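Local structure of peptidase S9 prolyl oligopeptidase catalytic domain-containing protein (Pyrococcus horikoshii, 4HXF) at residues 565-570 / 601-606. The protein is probably a serine peptidase of the prolyl oligopeptidase family, an acylaminoacyl peptidase that assembles into a self-compartmentalizing hexamer. Numbering follows the deposited sequence.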
ATOM      1  N   GLY A 565     -21.690   1.996  47.594  1.00 16.53           N
ATOM      2  CA  GLY A 565     -21.037   0.752  48.053  1.00 17.69           C
ATOM      3  C   GLY A 565     -21.652  -0.537  47.512  1.00 17.81           C
ATOM      4  O   GLY A 565     -21.338  -1.609  48.035  1.00 20.00           O
ATOM      5  N   LYS A 566     -22.381  -0.501  46.413  1.00 15.35           N
ATOM      6  CA  LYS A 566     -23.037  -1.721  45.871  1.00 17.33           C
ATOM      7  C   LYS A 566     -22.093  -2.477  44.946  1.00 17.12           C
ATOM      8  O   LYS A 566     -21.186  -1.900  44.380  1.00 16.65           O
ATOM      9  CB  LYS A 566     -24.262  -1.296  45.100  1.00 17.33           C
ATOM     10  CG  LYS A 566     -25.236  -0.358  45.855  1.00 18.92           C
ATOM     11  CD  LYS A 566     -25.791  -0.936  47.133  1.00 20.03           C
ATOM     12  CE  LYS A 566     -26.872  -0.059  47.713  1.00 19.47           C
ATOM     13  NZ  LYS A 566     -27.466  -0.704  48.919  1.00 19.08           N
ATOM     14  N   GLU A 567     -22.357  -3.747  44.818  1.00 17.44           N
ATOM     15  CA  GLU A 567     -21.673  -4.594  43.879  1.00 16.73           C
ATOM     16  C   GLU A 567     -22.346  -4.437  42.522  1.00 15.85           C
ATOM     17  O   GLU A 567     -23.433  -4.976  42.276  1.00 16.05           O
ATOM     18  CB  GLU A 567     -21.757  -6.076  44.344  1.00 17.94           C
ATOM     19  CG  GLU A 567     -20.997  -6.942  43.344  1.00 19.27           C
ATOM     20  CD  GLU A 567     -20.964  -8.460  43.634  1.00 21.29           C
ATOM     21  OE1 GLU A 567     -20.377  -9.152  42.806  1.00 19.13           O
ATOM     22  OE2 GLU A 567     -21.470  -8.942  44.677  1.00 18.93           O
ATOM     23  N   VAL A 568     -21.670  -3.780  41.607  1.00 14.65           N
ATOM     24  CA  VAL A 568     -22.181  -3.439  40.283  1.00 14.40           C
ATOM     25  C   VAL A 568     -21.015  -3.403  39.308  1.00 13.61           C
ATOM     26  O   VAL A 568     -19.870  -3.114  39.749  1.00 14.66           O
ATOM     27  CB  VAL A 568     -23.006  -2.152  40.301  1.00 15.22           C
ATOM     28  CG1 VAL A 568     -22.137  -0.969  40.723  1.00 15.25           C
ATOM     29  CG2 VAL A 568     -23.783  -1.996  38.929  1.00 14.07           C
ATOM     30  N   TYR A 569     -21.291  -3.731  38.052  1.00 14.93           N
ATOM     31  CA  TYR A 569     -20.331  -3.823  37.015  1.00 13.21           C
ATOM     32  C   TYR A 569     -20.948  -3.188  35.771  1.00 13.50           C
ATOM     33  O   TYR A 569     -22.178  -3.280  35.645  1.00 13.13           O
ATOM     34  CB  TYR A 569     -20.010  -5.282  36.677  1.00 14.84           C
ATOM     35  CG  TYR A 569     -19.605  -6.085  37.887  1.00 14.65           C
ATOM     36  CD1 TYR A 569     -20.595  -6.728  38.688  1.00 17.23           C
ATOM     37  CD2 TYR A 569     -18.257  -6.184  38.259  1.00 18.04           C
ATOM     38  CE1 TYR A 569     -20.203  -7.427  39.808  1.00 18.30           C
ATOM     39  CE2 TYR A 569     -17.886  -6.841  39.424  1.00 18.39           C
ATOM     40  CZ  TYR A 569     -18.859  -7.508  40.164  1.00 19.54           C
ATOM     41  OH  TYR A 569     -18.436  -8.192  41.301  1.00 20.02           O
ATOM     42  N   ILE A 570     -20.134  -2.650  34.911  1.00 12.48           N
ATOM     43  CA  ILE A 570     -20.600  -2.084  33.628  1.00 12.45           C
ATOM     44  C   ILE A 570     -19.749  -2.470  32.455  1.00 12.77           C
ATOM     45  O   ILE A 570     -18.507  -2.394  32.482  1.00 14.14           O
ATOM     46  CB  ILE A 570     -20.996  -0.573  33.683  1.00 11.75           C
ATOM     47  CG1 ILE A 570     -21.704  -0.133  32.451  1.00 12.66           C
ATOM     48  CG2 ILE A 570     -19.744   0.302  33.951  1.00 13.00           C
ATOM     49  CD1 ILE A 570     -22.202   1.326  32.494  1.00 13.51           C
ATOM     50  N   GLU A 601     -24.097 -17.494  35.673  1.00 17.24           N
ATOM     51  CA  GLU A 601     -23.403 -18.673  36.233  1.00 18.22           C
ATOM     52  C   GLU A 601     -22.770 -18.308  37.604  1.00 17.90           C
ATOM     53  O   GLU A 601     -22.826 -19.124  38.503  1.00 19.61           O
ATOM     54  CB  GLU A 601     -22.327 -19.152  35.262  1.00 19.21           C
ATOM     55  CG  GLU A 601     -22.923 -19.877  33.996  1.00 23.86           C
ATOM     56  CD  GLU A 601     -23.498 -21.226  34.321  1.00 28.08           C
ATOM     57  OE1 GLU A 601     -24.671 -21.330  34.515  1.00 24.85           O
ATOM     58  OE2 GLU A 601     -22.731 -22.140  34.487  1.00 32.92           O
ATOM     59  N   ARG A 602     -22.139 -17.138  37.661  1.00 18.34           N
ATOM     60  CA  ARG A 602     -21.298 -16.750  38.780  1.00 18.70           C
ATOM     61  C   ARG A 602     -21.983 -15.898  39.843  1.00 19.16           C
ATOM     62  O   ARG A 602     -21.333 -15.631  40.921  1.00 18.00           O
ATOM     63  CB  ARG A 602     -19.989 -16.118  38.285  1.00 18.82           C
ATOM     64  CG  ARG A 602     -19.146 -17.067  37.434  1.00 20.23           C
ATOM     65  CD  ARG A 602     -18.120 -16.355  36.592  1.00 23.22           C
ATOM     66  NE  ARG A 602     -17.434 -17.280  35.706  1.00 24.77           N
ATOM     67  CZ  ARG A 602     -16.302 -17.945  35.957  1.00 27.93           C
ATOM     68  NH1 ARG A 602     -15.644 -17.847  37.106  1.00 30.38           N
ATOM     69  NH2 ARG A 602     -15.795 -18.719  34.963  1.00 28.82           N
ATOM     70  N   LYS A 603     -23.233 -15.448  39.573  1.00 16.99           N
ATOM     71  CA  LYS A 603     -23.922 -14.624  40.500  1.00 18.61           C
ATOM     72  C   LYS A 603     -25.286 -15.177  40.894  1.00 19.26           C
ATOM     73  O   LYS A 603     -25.833 -14.838  41.965  1.00 20.64           O
ATOM     74  CB  LYS A 603     -24.030 -13.164  39.963  1.00 19.38           C
ATOM     75  CG  LYS A 603     -22.638 -12.526  39.764  1.00 18.71           C
ATOM     76  CD  LYS A 603     -21.876 -12.209  40.997  1.00 19.41           C
ATOM     77  CE  LYS A 603     -20.463 -11.819  40.634  1.00 21.54           C
ATOM     78  NZ  LYS A 603     -19.638 -11.627  41.833  1.00 21.22           N
ATOM     79  N   LEU A 604     -25.843 -15.991  40.031  1.00 17.78           N
ATOM     80  CA  LEU A 604     -27.184 -16.529  40.238  1.00 16.99           C
ATOM     81  C   LEU A 604     -27.181 -18.042  40.549  1.00 17.53           C
ATOM     82  O   LEU A 604     -27.655 -18.468  41.619  1.00 18.57           O
ATOM     83  CB  LEU A 604     -28.159 -16.231  39.067  1.00 16.60           C
ATOM     84  CG  LEU A 604     -29.566 -16.746  39.242  1.00 16.93           C
ATOM     85  CD1 LEU A 604     -30.332 -16.080  40.410  1.00 17.79           C
ATOM     86  CD2 LEU A 604     -30.382 -16.572  37.941  1.00 16.92           C
ATOM     87  N   LYS A 605     -26.631 -18.842  39.646  1.00 18.42           N
ATOM     88  CA  LYS A 605     -26.619 -20.282  39.874  1.00 19.43           C
ATOM     89  C   LYS A 605     -25.819 -20.618  41.155  1.00 20.93           C
ATOM     90  O   LYS A 605     -26.242 -21.464  41.979  1.00 22.49           O
ATOM     91  CB  LYS A 605     -25.972 -20.949  38.634  1.00 19.99           C
ATOM     92  CG  LYS A 605     -25.930 -22.451  38.741  1.00 22.64           C
ATOM     93  CD  LYS A 605     -25.260 -23.145  37.558  1.00 22.41           C
ATOM     94  CE  LYS A 605     -26.279 -23.356  36.367  1.00 21.37           C
ATOM     95  NZ  LYS A 605     -25.601 -23.752  35.062  1.00 22.74           N
ATOM     96  N   LYS A 606     -24.657 -19.969  41.275  1.00 20.18           N
ATOM     97  CA  LYS A 606     -23.791 -20.122  42.477  1.00 24.68           C
ATOM     98  C   LYS A 606     -22.947 -18.876  42.659  1.00 29.48           C
ATOM     99  O   LYS A 606     -21.911 -18.707  41.913  1.00 34.04           O
ATOM    100  CB  LYS A 606     -22.857 -21.334  42.295  1.00 28.02           C
TER
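A salt bridge between partly exposed Glu567 and buried Lys603 ties the residue just ahead of strand 568-573, last in the order of the hydrolase-domain sheet, to the last turn of helix 586-605. The two side chains reach out from opposite directions, and Lys603 NZ meets Glu567 OE1 at 2.8 Å, nearly in line with the C-O bond. Glu567 gets there fully stretched, with CG anti to the backbone N (chi1 -179°) and the chain extended beyond it. Glu567 OE1 also accepts from Tyr569 OH at 2.6 Å; this hydroxyl comes in on the anti side, 24° out of the carboxylate plane. OE1 itself lies in the plane of the phenol ring, at its edge. OE2 is held by Tyr607 OH, so both carboxylate oxygens have partners. Lys603 NZ also donates to the carbonyls of Glu608 and Gly610, so the chain just beyond the helix wraps round the ammonium. With an alanine here instead of Glu567, the ammonium of Lys603 is likely to lose its negative partner in this contact and Tyr569 OH its acceptor. Through Ile570 the sheet continues antiparallel into a neighbouring subunit. The arrangement belongs to the alpha/beta-hydrolase fold, where a C-terminal helix packs against the central sheet.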